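Local coordinates for protein Serpin48 (Tenebrio molitor, PDB 3OZQ) that specifically inhibits the serine protease SPE in the innate immunity of this beetle, acting as a member of the serpin family, at residues A[38-43]-A[165-170]; A[47-52]-A[68-73]; A[300-303]-A[307-310]. One frame throughout, in Å; residues are numbered along the deposited sequence.

Interaction 1: residues A[38-43]-A[165-170]; sequences PFSAAT and LINALY
Ser-40, on the first turn of helix 38-50, meets Asn-167 and Leu-169 of strand 163-174, which packs against it. The short segments lie 9.2 Å apart, axis to axis.

The polar part is carried by Asn-167. Its CG is anti to the backbone N (chi1 -178°), which lifts the amide off the strand toward the helix, where Ser-40 OG lies 3.2 Å from Asn-167 OD1 and may donate to it, although its one proton has another acceptor within reach. Asn-95 ND2, from strand 90-100, adds a weak bond to the same oxygen. The other end of the amide comes up against the backbone: Asn-167 ND2 is 3.3 Å from Ala-41 N, two donors that do not bond. Small Ser-40 and Ala-41 let the helix come this near.

The apolar part is tight: Leu-169 CD2 presses on Ser-40 CB at 3.4 Å, closer than usual for two carbons, and also lies against OG. Leucine suits the place because its branched end also packs on Leu-91 and Thr-93 of strand 90-100.

With an alanine in place of Asn-167, Ser-40 OG and Asn-95 ND2 would probably both lose this acceptor, and a gap would open beside Ala-41.

By family analogy this is the shutter, where helix B lies behind the middle of sheet A. A buried helix joined to this strand by one uncertain hydroxyl-amide bond and the close packing of a leucine is consistent with a sheet that, in inhibitory serpins, must part to admit the reactive loop.

Interaction 2: residues A[47-52]-A[68-73]; sequences LAQSGC and GDREKA
Arg-70 lays one face of its guanidinium over the backbone of Ser-50, whose CA sits 3.4 Å above the plane and toward its rim. The contact belongs to the helical part of the serpin fold: the C-terminal end of helix 38-50, helix B of the family, meets the start of helix 70-83, helix D.

Arginine suits this spot because it is long enough to span two segments whose nearest CA atoms, those of Ser-50 and Arg-70, are 8.2 Å apart. Its chain bends at chi2 (-57°) and then runs straight, carrying the planar group to the helix end, while its side chain also touches Tyr-117. Carbonyl groups at the C-terminal end of a helix are likely to favour a positive charge nearby, yet Gln-49 O, 3.1 Å from Arg-70 NH1, is badly angled for a bond; that oxygen accepts Cys-52 N instead.

Gln-49 reaches out from the same turn. Its CB lies at the edge of the guanidinium, in plane, and the extended chain beyond carries the amide outward, with NE2 over the face opposite Ser-50 as modelled. The two planes are 53° apart, so this is no stack. The approach of NE2 to Arg-70 NH1, donors both, is implausibly close, and the exact placing of these two ends is therefore doubtful. Gln-49 is otherwise packed on Ile-60 and Arg-61 of helix 54-63.

Beyond Arg-70, Lys-72 NZ forms a salt bridge with Asp-69 OD1, the hydrogen bond within it weak at 3.5 Å. Serine suits this last part of helix 38-50, since Ser-50 OG turns back to donate to Leu-47 O at 2.8 Å, in the carbonyl plane and on a lone pair.

Interaction 3: residues A[300-303]-A[307-310]; sequences GIAG and DLVI
Leu-308 gives up the most surface here, its CD1 methyl coming against Ala-302 where the chain folds back on itself. The methyl touches the backbone first, with Leu-308 CD1 3.6 Å from Ala-302 O, and then the side chain, 4.1 Å from Ala-302 CB. Both are van der Waals contacts, and the carbonyl serves simply as part of the wall. CG stands anti to the carbonyl carbon (chi1 -63°), which sends the branched end back toward segment 300-303. Leucine fits because it fills a buried place: beyond Ala-302 it packs on Phe-103 and on Val-99 of strand 90-100. Alanine, with its single methyl, can lie alongside it without pushing the two segments apart.

Gly-303 and Asp-307 form the other half, nearer the bend and partly exposed. Their CA atoms are 5.9 Å apart, and Asp-307 OD1 rests 3.5 Å from Gly-303 CA. That oxygen is held by Glu-304 N, which donates a hydrogen bond to it, so an aspartate here ties its own side chain to the backbone of the link between the segments. Two features favour glycine at Gly-303. Its phi is positive (69°), a conformation that costs other residues energy, and a beta carbon on it would run into Asp-307 OD1.

Outside these residues, Ile-301 is bonded through its backbone to Arg-106, and Ile-310 to Ala-291, which fastens both limbs to the body of the protein. Together they make a short irregular loop pinned by the bond from Glu-304 N to Asp-307 OD1, with glycine and aspartate at its neck. It belongs to the serpin segment that leads from helix 279-286 into strand 310-321, strand 5 of sheet A in family nomenclature.

How the interactions relate
Interactions 1 and 2 share helix 38-50: interaction 1 uses its first turn, against the sheet, and interaction 2 its last, against helix 70-83, with centres about 17 Å apart. In sequence, both segments of interaction 2 fall between those of interaction 1, and interaction 3 comes after both, about 15 Å from interaction 2 and about 20 Å from interaction 1, centre to centre. Small packing contacts join all three: Leu-165 reaches Ala-48 and Ile-310, and Gly-51 meets Ile-301. Interaction 3 ends where strand 310-321 begins, the strand that pairs in parallel with strand 163-174. One helix thus passes from the serpin sheet to helix 70-83, packing near the start of strand 310-321.

Interaction 1: residues A[38-43]-A[165-170]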
loop_
_atom_site.group_PDB
_atom_site.type_symbol
_atom_site.label_atom_id
_atom_site.label_comp_id
_atom_site.label_asym_id
_atom_site.label_seq_id
_atom_site.Cartn_x
_atom_site.Cartn_y
_atom_site.Cartn_z
ATOM N N PRO A 38 0.205 -3.094 1.657
ATOM C CA PRO A 38 0.700 -4.153 2.548
ATOM C C PRO A 38 2.227 -4.112 2.668
ATOM O O PRO A 38 2.786 -4.305 3.767
ATOM C CB PRO A 38 0.208 -5.431 1.872
ATOM C CG PRO A 38 -1.036 -4.975 1.097
ATOM C CD PRO A 38 -0.654 -3.615 0.581
ATOM N N PHE A 39 2.900 -3.827 1.561
ATOM C CA PHE A 39 4.363 -3.737 1.580
ATOM C C PHE A 39 4.863 -2.734 2.616
ATOM O O PHE A 39 5.675 -3.070 3.480
ATOM C CB PHE A 39 4.904 -3.335 0.207
ATOM C CG PHE A 39 6.286 -2.750 0.265
ATOM C CD1 PHE A 39 6.474 -1.377 0.259
ATOM C CD2 PHE A 39 7.395 -3.576 0.359
ATOM C CE1 PHE A 39 7.743 -0.837 0.345
ATOM C CE2 PHE A 39 8.663 -3.043 0.429
ATOM C CZ PHE A 39 8.837 -1.671 0.415
ATOM N N SER A 40 4.380 -1.492 2.534
ATOM C CA SER A 40 4.891 -0.446 3.415
ATOM C C SER A 40 4.602 -0.763 4.892
ATOM O O SER A 40 5.477 -0.629 5.764
ATOM C CB SER A 40 4.328 0.920 3.000
ATOM O OG SER A 40 5.137 1.981 3.479
ATOM N N ALA A 41 3.373 -1.187 5.169
ATOM C CA ALA A 41 3.009 -1.598 6.509
ATOM C C ALA A 41 3.993 -2.676 6.974
ATOM O O ALA A 41 4.453 -2.670 8.124
ATOM C CB ALA A 41 1.578 -2.118 6.529
ATOM N N ALA A 42 4.316 -3.598 6.071
ATOM C CA ALA A 42 5.205 -4.712 6.385
ATOM C C ALA A 42 6.593 -4.230 6.795
ATOM O O ALA A 42 7.172 -4.742 7.744
ATOM C CB ALA A 42 5.299 -5.683 5.210
ATOM N N THR A 43 7.135 -3.244 6.088
ATOM C CA THR A 43 8.437 -2.716 6.481
ATOM C C THR A 43 8.418 -1.996 7.848
ATOM O O THR A 43 9.411 -1.979 8.587
ATOM C CB THR A 43 8.960 -1.747 5.434
ATOM O OG1 THR A 43 8.066 -0.634 5.338
ATOM C CG2 THR A 43 9.089 -2.450 4.083
ATOM N N LEU A 165 2.518 3.437 15.665
ATOM C CA LEU A 165 3.124 3.331 14.329
ATOM C C LEU A 165 2.357 4.196 13.350
ATOM O O LEU A 165 1.161 4.010 13.154
ATOM C CB LEU A 165 3.083 1.895 13.801
ATOM C CG LEU A 165 3.633 0.684 14.561
ATOM C CD1 LEU A 165 4.408 -0.240 13.639
ATOM C CD2 LEU A 165 4.433 1.033 15.808
ATOM N N ILE A 166 3.058 5.133 12.731
ATOM C CA ILE A 166 2.477 5.988 11.708
ATOM C C ILE A 166 3.072 5.602 10.359
ATOM O O ILE A 166 4.284 5.411 10.261
ATOM C CB ILE A 166 2.845 7.446 11.963
ATOM C CG1 ILE A 166 2.049 7.979 13.148
ATOM C CG2 ILE A 166 2.577 8.267 10.734
ATOM C CD1 ILE A 166 0.636 7.464 13.195
ATOM N N ASN A 167 2.227 5.499 9.338
ATOM C CA ASN A 167 2.647 5.016 8.003
ATOM C C ASN A 167 1.899 5.722 6.879
ATOM O O ASN A 167 0.838 5.284 6.473
ATOM C CB ASN A 167 2.391 3.511 7.923
ATOM C CG ASN A 167 2.830 2.887 6.608
ATOM O OD1 ASN A 167 3.614 3.455 5.849
ATOM N ND2 ASN A 167 2.348 1.680 6.362
ATOM N N ALA A 168 2.457 6.822 6.393
ATOM C CA ALA A 168 1.827 7.619 5.359
ATOM C C ALA A 168 2.646 7.480 4.095
ATOM O O ALA A 168 3.874 7.536 4.144
ATOM C CB ALA A 168 1.781 9.053 5.756
ATOM N N LEU A 169 1.973 7.308 2.965
ATOM C CA LEU A 169 2.681 7.206 1.688
ATOM C C LEU A 169 1.822 7.487 0.473
ATOM O O LEU A 169 0.596 7.536 0.538
ATOM C CB LEU A 169 3.389 5.844 1.498
ATOM C CG LEU A 169 2.786 4.463 1.822
ATOM C CD1 LEU A 169 1.305 4.433 2.061
ATOM C CD2 LEU A 169 3.202 3.347 0.824
ATOM N N TYR A 170 2.510 7.661 -0.646
ATOM C CA TYR A 170 1.881 7.847 -1.935
ATOM C C TYR A 170 2.971 7.668 -2.976
ATOM O O TYR A 170 4.159 7.812 -2.676
ATOM C CB TYR A 170 1.229 9.228 -2.042
ATOM C CG TYR A 170 2.201 10.379 -2.159
ATOM C CD1 TYR A 170 2.616 10.835 -3.405
ATOM C CD2 TYR A 170 2.697 11.019 -1.025
ATOM C CE1 TYR A 170 3.500 11.895 -3.521
ATOM C CE2 TYR A 170 3.588 12.080 -1.129
ATOM C CZ TYR A 170 3.984 12.514 -2.385
ATOM O OH TYR A 170 4.867 13.563 -2.506
#

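Interaction 2: residues A[47-52]-A[68-73]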
loop_
_atom_site.group_PDB
_atom_site.type_symbol
_atom_site.label_atom_id
_atom_site.label_comp_id
_atom_site.label_asym_id
_atom_site.label_seq_id
_atom_site.Cartn_x
_atom_site.Cartn_y
_atom_site.Cartn_z
ATOM N N LEU A 47 10.360 -3.060 11.357
ATOM C CA LEU A 47 11.106 -2.162 12.221
ATOM C C LEU A 47 10.700 -2.437 13.657
ATOM O O LEU A 47 11.550 -2.666 14.525
ATOM C CB LEU A 47 10.800 -0.709 11.886
ATOM C CG LEU A 47 11.855 0.343 12.261
ATOM C CD1 LEU A 47 11.209 1.694 12.489
ATOM C CD2 LEU A 47 12.681 -0.060 13.457
ATOM N N ALA A 48 9.395 -2.415 13.907
ATOM C CA ALA A 48 8.865 -2.745 15.226
ATOM C C ALA A 48 9.430 -4.071 15.737
ATOM O O ALA A 48 9.930 -4.169 16.876
ATOM C CB ALA A 48 7.359 -2.826 15.172
ATOM N N GLN A 49 9.317 -5.088 14.891
ATOM C CA GLN A 49 9.759 -6.439 15.210
ATOM C C GLN A 49 11.203 -6.431 15.703
ATOM O O GLN A 49 11.570 -7.179 16.608
ATOM C CB GLN A 49 9.623 -7.327 13.962
ATOM C CG GLN A 49 9.907 -8.807 14.186
ATOM C CD GLN A 49 10.162 -9.560 12.879
ATOM O OE1 GLN A 49 9.609 -9.215 11.825
ATOM N NE2 GLN A 49 11.013 -10.587 12.940
ATOM N N SER A 50 12.023 -5.562 15.132
ATOM C CA SER A 50 13.422 -5.556 15.504
ATOM C C SER A 50 13.659 -5.087 16.943
ATOM O O SER A 50 14.700 -5.395 17.531
ATOM C CB SER A 50 14.256 -4.735 14.529
ATOM O OG SER A 50 14.206 -3.370 14.833
ATOM N N GLY A 51 12.698 -4.341 17.491
ATOM C CA GLY A 51 12.787 -3.828 18.849
ATOM C C GLY A 51 12.038 -4.688 19.840
ATOM O O GLY A 51 11.950 -4.350 21.023
ATOM N N CYS A 52 11.487 -5.792 19.354
ATOM C CA CYS A 52 10.743 -6.738 20.180
ATOM C C CYS A 52 11.622 -7.923 20.551
ATOM O O CYS A 52 12.730 -8.069 20.037
ATOM C CB CYS A 52 9.512 -7.269 19.438
ATOM S SG CYS A 52 8.165 -6.075 19.190
ATOM N N GLY A 68 14.159 -16.019 9.223
ATOM C CA GLY A 68 14.625 -16.112 10.593
ATOM C C GLY A 68 15.760 -15.181 10.971
ATOM O O GLY A 68 15.660 -14.443 11.952
ATOM N N ASP A 69 16.842 -15.210 10.199
ATOM C CA ASP A 69 18.065 -14.502 10.581
ATOM C C ASP A 69 17.894 -12.987 10.507
ATOM O O ASP A 69 17.254 -12.471 9.587
ATOM C CB ASP A 69 19.252 -14.960 9.725
ATOM C CG ASP A 69 20.588 -14.805 10.445
ATOM O OD1 ASP A 69 21.632 -14.749 9.759
ATOM O OD2 ASP A 69 20.596 -14.743 11.694
ATOM N N ARG A 70 18.471 -12.278 11.474
ATOM C CA ARG A 70 18.293 -10.829 11.564
ATOM C C ARG A 70 19.157 -10.012 10.605
ATOM O O ARG A 70 18.769 -8.921 10.195
ATOM C CB ARG A 70 18.463 -10.341 12.999
ATOM C CG ARG A 70 17.164 -10.347 13.772
ATOM C CD ARG A 70 16.097 -9.505 13.067
ATOM N NE ARG A 70 14.840 -9.514 13.811
ATOM C CZ ARG A 70 13.762 -8.791 13.515
ATOM N NH1 ARG A 70 12.684 -8.893 14.278
ATOM N NH2 ARG A 70 13.752 -7.966 12.471
ATOM N N GLU A 71 20.324 -10.529 10.244
ATOM C CA GLU A 71 21.113 -9.872 9.213
ATOM C C GLU A 71 20.382 -10.005 7.887
ATOM O O GLU A 71 20.406 -9.096 7.056
ATOM C CB GLU A 71 22.517 -10.473 9.116
ATOM C CG GLU A 71 22.550 -11.928 8.665
ATOM C CD GLU A 71 23.969 -12.450 8.505
ATOM O OE1 GLU A 71 24.174 -13.679 8.638
ATOM O OE2 GLU A 71 24.875 -11.629 8.241
ATOM N N LYS A 72 19.721 -11.143 7.696
ATOM C CA LYS A 72 18.978 -11.394 6.468
ATOM C C LYS A 72 17.734 -10.506 6.381
ATOM O O LYS A 72 17.586 -9.728 5.445
ATOM C CB LYS A 72 18.594 -12.872 6.356
ATOM C CG LYS A 72 19.768 -13.830 6.498
ATOM C CD LYS A 72 19.479 -15.181 5.848
ATOM C CE LYS A 72 20.364 -16.285 6.424
ATOM N NZ LYS A 72 21.816 -15.930 6.472
ATOM N N ALA A 73 16.845 -10.622 7.359
ATOM C CA ALA A 73 15.663 -9.771 7.401
ATOM C C ALA A 73 16.025 -8.305 7.152
ATOM O O ALA A 73 15.474 -7.660 6.264
ATOM C CB ALA A 73 14.945 -9.925 8.726
#

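Interaction 3: residues A[300-303]-A[307-310]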
loop_
_atom_site.group_PDB
_atom_site.type_symbol
_atom_site.label_atom_id
_atom_site.label_comp_id
_atom_site.label_asym_id
_atom_site.label_seq_id
_atom_site.Cartn_x
_atom_site.Cartn_y
_atom_site.Cartn_z
ATOM N N GLY A 300 13.415 -3.697 23.235
ATOM C CA GLY A 300 14.399 -3.240 22.270
ATOM C C GLY A 300 14.145 -1.808 21.842
ATOM O O GLY A 300 15.020 -1.153 21.292
ATOM N N ILE A 301 12.945 -1.307 22.098
ATOM C CA ILE A 301 12.639 0.067 21.740
ATOM C C ILE A 301 12.945 0.982 22.929
ATOM O O ILE A 301 13.681 1.964 22.803
ATOM C CB ILE A 301 11.175 0.211 21.275
ATOM C CG1 ILE A 301 10.958 -0.597 19.989
ATOM C CG2 ILE A 301 10.814 1.677 21.066
ATOM C CD1 ILE A 301 9.509 -0.843 19.650
ATOM N N ALA A 302 12.387 0.641 24.085
ATOM C CA ALA A 302 12.631 1.400 25.310
ATOM C C ALA A 302 11.984 0.703 26.483
ATOM O O ALA A 302 11.059 -0.089 26.311
ATOM C CB ALA A 302 12.094 2.829 25.176
ATOM N N GLY A 303 12.487 0.989 27.682
ATOM C CA GLY A 303 11.949 0.404 28.892
ATOM C C GLY A 303 12.212 -1.080 29.021
ATOM O O GLY A 303 13.036 -1.649 28.307
ATOM N N ASP A 307 6.399 -2.658 29.711
ATOM C CA ASP A 307 6.284 -1.202 29.731
ATOM C C ASP A 307 5.546 -0.664 28.497
ATOM O O ASP A 307 4.685 0.211 28.592
ATOM C CB ASP A 307 7.680 -0.571 29.779
ATOM C CG ASP A 307 8.291 -0.579 31.192
ATOM O OD1 ASP A 307 9.429 -0.085 31.343
ATOM O OD2 ASP A 307 7.632 -1.068 32.141
ATOM N N LEU A 308 5.912 -1.168 27.325
ATOM C CA LEU A 308 5.321 -0.658 26.093
ATOM C C LEU A 308 4.555 -1.758 25.384
ATOM O O LEU A 308 4.879 -2.933 25.515
ATOM C CB LEU A 308 6.404 -0.081 25.191
ATOM C CG LEU A 308 7.155 1.130 25.743
ATOM C CD1 LEU A 308 8.249 1.565 24.782
ATOM C CD2 LEU A 308 6.207 2.287 26.040
ATOM N N VAL A 309 3.498 -1.370 24.684
ATOM C CA VAL A 309 2.795 -2.260 23.775
ATOM C C VAL A 309 2.553 -1.427 22.531
ATOM O O VAL A 309 2.661 -0.199 22.581
ATOM C CB VAL A 309 1.446 -2.736 24.336
ATOM C CG1 VAL A 309 1.614 -3.293 25.763
ATOM C CG2 VAL A 309 0.432 -1.593 24.318
ATOM N N ILE A 310 2.244 -2.071 21.409
ATOM C CA ILE A 310 1.861 -1.309 20.239
ATOM C C ILE A 310 0.409 -0.906 20.416
ATOM O O ILE A 310 -0.483 -1.752 20.419
ATOM C CB ILE A 310 2.002 -2.104 18.922
ATOM C CG1 ILE A 310 3.461 -2.496 18.663
ATOM C CG2 ILE A 310 1.482 -1.279 17.768
ATOM C CD1 ILE A 310 3.660 -3.204 17.288
#